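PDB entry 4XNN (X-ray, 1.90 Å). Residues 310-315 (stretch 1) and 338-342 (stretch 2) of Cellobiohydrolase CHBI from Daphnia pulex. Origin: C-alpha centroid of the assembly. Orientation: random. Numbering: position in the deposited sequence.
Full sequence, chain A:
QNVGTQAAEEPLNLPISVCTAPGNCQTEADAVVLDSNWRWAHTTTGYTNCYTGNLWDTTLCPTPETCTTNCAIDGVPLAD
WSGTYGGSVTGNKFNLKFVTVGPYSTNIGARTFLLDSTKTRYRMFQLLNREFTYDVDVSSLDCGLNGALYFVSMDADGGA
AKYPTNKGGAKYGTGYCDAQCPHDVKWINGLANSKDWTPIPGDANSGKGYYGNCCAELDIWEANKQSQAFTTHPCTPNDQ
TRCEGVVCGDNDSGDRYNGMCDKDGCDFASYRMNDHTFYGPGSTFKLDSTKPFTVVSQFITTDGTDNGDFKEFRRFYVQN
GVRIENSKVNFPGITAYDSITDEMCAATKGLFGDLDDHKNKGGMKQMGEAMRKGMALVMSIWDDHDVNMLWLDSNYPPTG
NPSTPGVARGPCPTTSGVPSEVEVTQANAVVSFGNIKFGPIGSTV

Stretch 1 310-315: FKEFRR
Stretch 2, residues 338-342: DSITD

Residues 310-315 form an extended strand that continues later in the chain. Residues 338-342 run antiparallel to it, and a helix begins right after Thr341. The two stretches bury about 300 Å² between them, both sides summed.

Phe313 and Ile340 are the centre of the contact and cover the most surface. They form a single antiparallel bridge as a hydrogen-bonded pair, with CA atoms 5.1 Å apart. Phe313 N donates to Ile340 O at 3.0 Å, with an angle of 155° at the hydrogen. Ile340 N donates to Phe313 O at 3.1 Å, with an angle of 159°. Both residues have extended backbones: phi/psi is -97/111 for Phe313 and -92/125 for Ile340. The register places Glu312 against Thr341 and Arg314 against Ser339, each pair with CA atoms 5.0 Å apart. Ile340 O also receives a CA-H...O contact from Glu312 CA at 3.3 Å.

The two buried side chains of the bridge meet at their bases. Phe313 CB lies 4.0 Å from Ile340 CB, an apolar contact. Phe313 has chi1 t (-173°) and chi2 -27°. Its CA-to-CB bond points sideways, and the ring end leads away from the second stretch. Ile340 has chi1 m and chi2 t, which brings CD1 to an oblique position beside the Phe313 ring.

Glu312 supplies the polar side-chain contact. Its phi/psi is -157/126, and chi1 and chi2 are both t, with chi3 at 31°. This extended side chain reaches Ser339, whose CA-to-CB bond points toward the first stretch and whose chi1 is p. Ser339 OG donates a short hydrogen bond of 2.5 Å to Glu312 OE2, pairing a hydroxyl with a carboxylate oxygen. Ser339 CB also sits 3.3 Å from Phe313 O. The aliphatic part of Glu312 packs on Thr341, with Glu312 CG 3.8 Å from Thr341 CG2. Thr341 has chi1 p. Its side chain caps a backbone N just past the stretch, at the start of the helix.

Water extends the backbone link beyond the bridge in both directions. Water 1 donates to Lys311 O at 2.7 Å and accepts from Asp342 N at 2.9 Å. Beyond the other end, water 2 accepts from Arg315 N at 3.1 Å and lies 2.6 Å from Asp338 O.

Arg314 contributes little surface. Its chi1 is m, and its side-chain end leads away to hydrogen bonds elsewhere in the structure.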

ATOM      1  N   PHE A 310      19.960  -3.769   7.001  1.00 23.69           N
ATOM      2  CA  PHE A 310      18.670  -4.225   7.634  1.00 21.00           C
ATOM      3  C   PHE A 310      18.769  -5.734   7.866  1.00 22.16           C
ATOM      4  O   PHE A 310      19.135  -6.503   6.945  1.00 22.83           O
ATOM      5  CB  PHE A 310      17.571  -3.970   6.629  1.00 20.29           C
ATOM      6  CG  PHE A 310      16.175  -4.201   7.101  1.00 20.25           C
ATOM      7  CD1 PHE A 310      15.798  -4.022   8.428  1.00 19.95           C
ATOM      8  CD2 PHE A 310      15.183  -4.450   6.131  1.00 20.65           C
ATOM      9  CE1 PHE A 310      14.471  -4.119   8.807  1.00 19.77           C
ATOM     10  CE2 PHE A 310      13.847  -4.585   6.484  1.00 19.68           C
ATOM     11  CZ  PHE A 310      13.474  -4.432   7.822  1.00 19.66           C
ATOM     12  N   LYS A 311      18.452  -6.161   9.085  1.00 22.41           N
ATOM     13  CA  LYS A 311      18.449  -7.570   9.377  1.00 23.75           C
ATOM     14  C   LYS A 311      17.143  -8.082   9.955  1.00 21.11           C
ATOM     15  O   LYS A 311      16.909  -9.262   9.876  1.00 21.05           O
ATOM     16  CB  LYS A 311      19.657  -7.978  10.268  1.00 28.45           C
ATOM     17  CG  LYS A 311      19.677  -7.555  11.690  1.00 33.13           C
ATOM     18  CD  LYS A 311      20.634  -8.455  12.538  1.00 38.15           C
ATOM     19  CE  LYS A 311      20.484  -8.288  14.061  1.00 44.87           C
ATOM     20  NZ  LYS A 311      20.874  -6.931  14.550  1.00 44.17           N
ATOM     21  N   GLU A 312      16.307  -7.216  10.535  1.00 20.66           N
ATOM     22  CA  GLU A 312      15.136  -7.761  11.237  1.00 21.40           C
ATOM     23  C   GLU A 312      14.024  -6.717  11.345  1.00 20.78           C
ATOM     24  O   GLU A 312      14.276  -5.596  11.775  1.00 19.03           O
ATOM     25  CB  GLU A 312      15.528  -8.279  12.622  1.00 22.08           C
ATOM     26  CG  GLU A 312      14.367  -8.865  13.377  1.00 22.25           C
ATOM     27  CD  GLU A 312      14.800  -9.558  14.633  1.00 29.02           C
ATOM     28  OE1 GLU A 312      15.820  -9.095  15.194  1.00 31.46           O
ATOM     29  OE2 GLU A 312      14.091 -10.513  15.081  1.00 27.81           O
ATOM     30  N   PHE A 313      12.804  -7.070  10.889  1.00 19.58           N
ATOM     31  CA  PHE A 313      11.574  -6.272  11.123  1.00 18.64           C
ATOM     32  C   PHE A 313      10.876  -6.905  12.326  1.00 20.34           C
ATOM     33  O   PHE A 313      10.289  -7.993  12.217  1.00 19.75           O
ATOM     34  CB  PHE A 313      10.736  -6.380   9.811  1.00 20.25           C
ATOM     35  CG  PHE A 313       9.498  -5.547   9.671  1.00 19.03           C
ATOM     36  CD1 PHE A 313       8.729  -5.104  10.738  1.00 18.66           C
ATOM     37  CD2 PHE A 313       9.026  -5.308   8.368  1.00 19.43           C
ATOM     38  CE1 PHE A 313       7.550  -4.423  10.515  1.00 19.01           C
ATOM     39  CE2 PHE A 313       7.836  -4.627   8.156  1.00 19.80           C
ATOM     40  CZ  PHE A 313       7.084  -4.184   9.249  1.00 18.97           C
ATOM     41  N   ARG A 314      10.864  -6.187  13.445  1.00 19.87           N
ATOM     42  CA  ARG A 314      10.201  -6.610  14.689  1.00 20.11           C
ATOM     43  C   ARG A 314       8.859  -5.861  14.769  1.00 17.91           C
ATOM     44  O   ARG A 314       8.687  -4.774  14.188  1.00 17.50           O
ATOM     45  CB  ARG A 314      11.057  -6.268  15.911  1.00 22.07           C
ATOM     46  CG  ARG A 314      12.374  -6.993  15.979  1.00 24.74           C
ATOM     47  CD  ARG A 314      13.091  -6.966  17.347  1.00 30.99           C
ATOM     48  NE  ARG A 314      13.186  -5.644  18.060  1.00 33.94           N
ATOM     49  CZ  ARG A 314      14.276  -5.194  18.764  1.00 32.90           C
ATOM     50  NH1 ARG A 314      15.479  -5.894  18.728  1.00 26.27           N
ATOM     51  NH2 ARG A 314      14.173  -4.022  19.473  1.00 27.76           N
ATOM     52  N   ARG A 315       7.966  -6.416  15.575  1.00 18.07           N
ATOM     53  CA  ARG A 315       6.566  -5.966  15.696  1.00 17.55           C
ATOM     54  C   ARG A 315       6.055  -6.233  17.090  1.00 18.55           C
ATOM     55  O   ARG A 315       6.186  -7.328  17.582  1.00 18.59           O
ATOM     56  CB  ARG A 315       5.707  -6.741  14.713  1.00 16.43           C
ATOM     57  CG  ARG A 315       4.219  -6.526  14.775  1.00 17.79           C
ATOM     58  CD  ARG A 315       3.691  -5.099  14.580  1.00 17.16           C
ATOM     59  NE  ARG A 315       4.070  -4.464  13.359  1.00 18.41           N
ATOM     60  CZ  ARG A 315       3.411  -4.562  12.194  1.00 19.47           C
ATOM     61  NH1 ARG A 315       2.417  -5.427  12.083  1.00 19.53           N
ATOM     62  NH2 ARG A 315       3.842  -3.915  11.119  1.00 17.74           N
ATOM     63  N   ASP A 338       9.325 -14.722  15.501  1.00 21.34           N
ATOM     64  CA  ASP A 338       8.328 -13.653  15.715  1.00 22.40           C
ATOM     65  C   ASP A 338       8.591 -12.337  14.964  1.00 20.06           C
ATOM     66  O   ASP A 338       8.110 -11.242  15.324  1.00 19.56           O
ATOM     67  CB  ASP A 338       8.111 -13.441  17.194  1.00 26.08           C
ATOM     68  CG  ASP A 338       9.236 -12.716  17.835  1.00 30.24           C
ATOM     69  OD1 ASP A 338      10.232 -12.565  17.146  1.00 27.62           O
ATOM     70  OD2 ASP A 338       9.100 -12.298  19.012  1.00 32.93           O
ATOM     71  N   SER A 339       9.385 -12.465  13.913  1.00 21.49           N
ATOM     72  CA  SER A 339       9.868 -11.313  13.145  1.00 22.68           C
ATOM     73  C   SER A 339      10.286 -11.753  11.815  1.00 20.96           C
ATOM     74  O   SER A 339      10.389 -12.954  11.576  1.00 22.88           O
ATOM     75  CB  SER A 339      11.021 -10.667  13.917  1.00 23.76           C
ATOM     76  OG  SER A 339      12.151 -11.552  13.886  1.00 25.13           O
ATOM     77  N   ILE A 340      10.475 -10.794  10.899  1.00 20.98           N
ATOM     78  CA  ILE A 340      10.970 -11.089   9.590  1.00 20.71           C
ATOM     79  C   ILE A 340      12.506 -10.974   9.581  1.00 20.58           C
ATOM     80  O   ILE A 340      13.046  -9.954   9.964  1.00 21.15           O
ATOM     81  CB  ILE A 340      10.394 -10.154   8.457  1.00 20.46           C
ATOM     82  CG1 ILE A 340       8.868 -10.290   8.288  1.00 22.09           C
ATOM     83  CG2 ILE A 340      11.075 -10.446   7.149  1.00 21.02           C
ATOM     84  CD1 ILE A 340       8.184  -9.288   7.384  1.00 20.39           C
ATOM     85  N   THR A 341      13.165 -12.041   9.157  1.00 20.72           N
ATOM     86  CA  THR A 341      14.595 -12.119   8.935  1.00 20.15           C
ATOM     87  C   THR A 341      14.834 -12.966   7.703  1.00 20.73           C
ATOM     88  O   THR A 341      13.942 -13.777   7.340  1.00 22.76           O
ATOM     89  CB  THR A 341      15.317 -12.746  10.137  1.00 20.76           C
ATOM     90  OG1 THR A 341      14.970 -14.148  10.292  1.00 21.28           O
ATOM     91  CG2 THR A 341      15.042 -11.997  11.417  1.00 21.74           C
ATOM     92  N   ASP A 342      16.045 -12.914   7.122  1.00 20.74           N
ATOM     93  CA  ASP A 342      16.390 -13.835   6.036  1.00 22.54           C
ATOM     94  C   ASP A 342      16.191 -15.290   6.428  1.00 22.69           C
ATOM     95  O   ASP A 342      15.688 -16.091   5.602  1.00 24.95           O
ATOM     96  CB  ASP A 342      17.863 -13.645   5.552  1.00 22.97           C
ATOM     97  CG  ASP A 342      18.061 -12.378   4.758  1.00 26.09           C
ATOM     98  OD1 ASP A 342      17.148 -11.899   4.041  1.00 23.90           O
ATOM     99  OD2 ASP A 342      19.154 -11.831   4.861  1.00 30.73           O
TER
HETATM  100  O   HOH W   1      18.024 -11.227   8.398  1.00 24.50           O
HETATM  101  O   HOH W   2       8.914  -9.120  16.632  1.00 20.76           O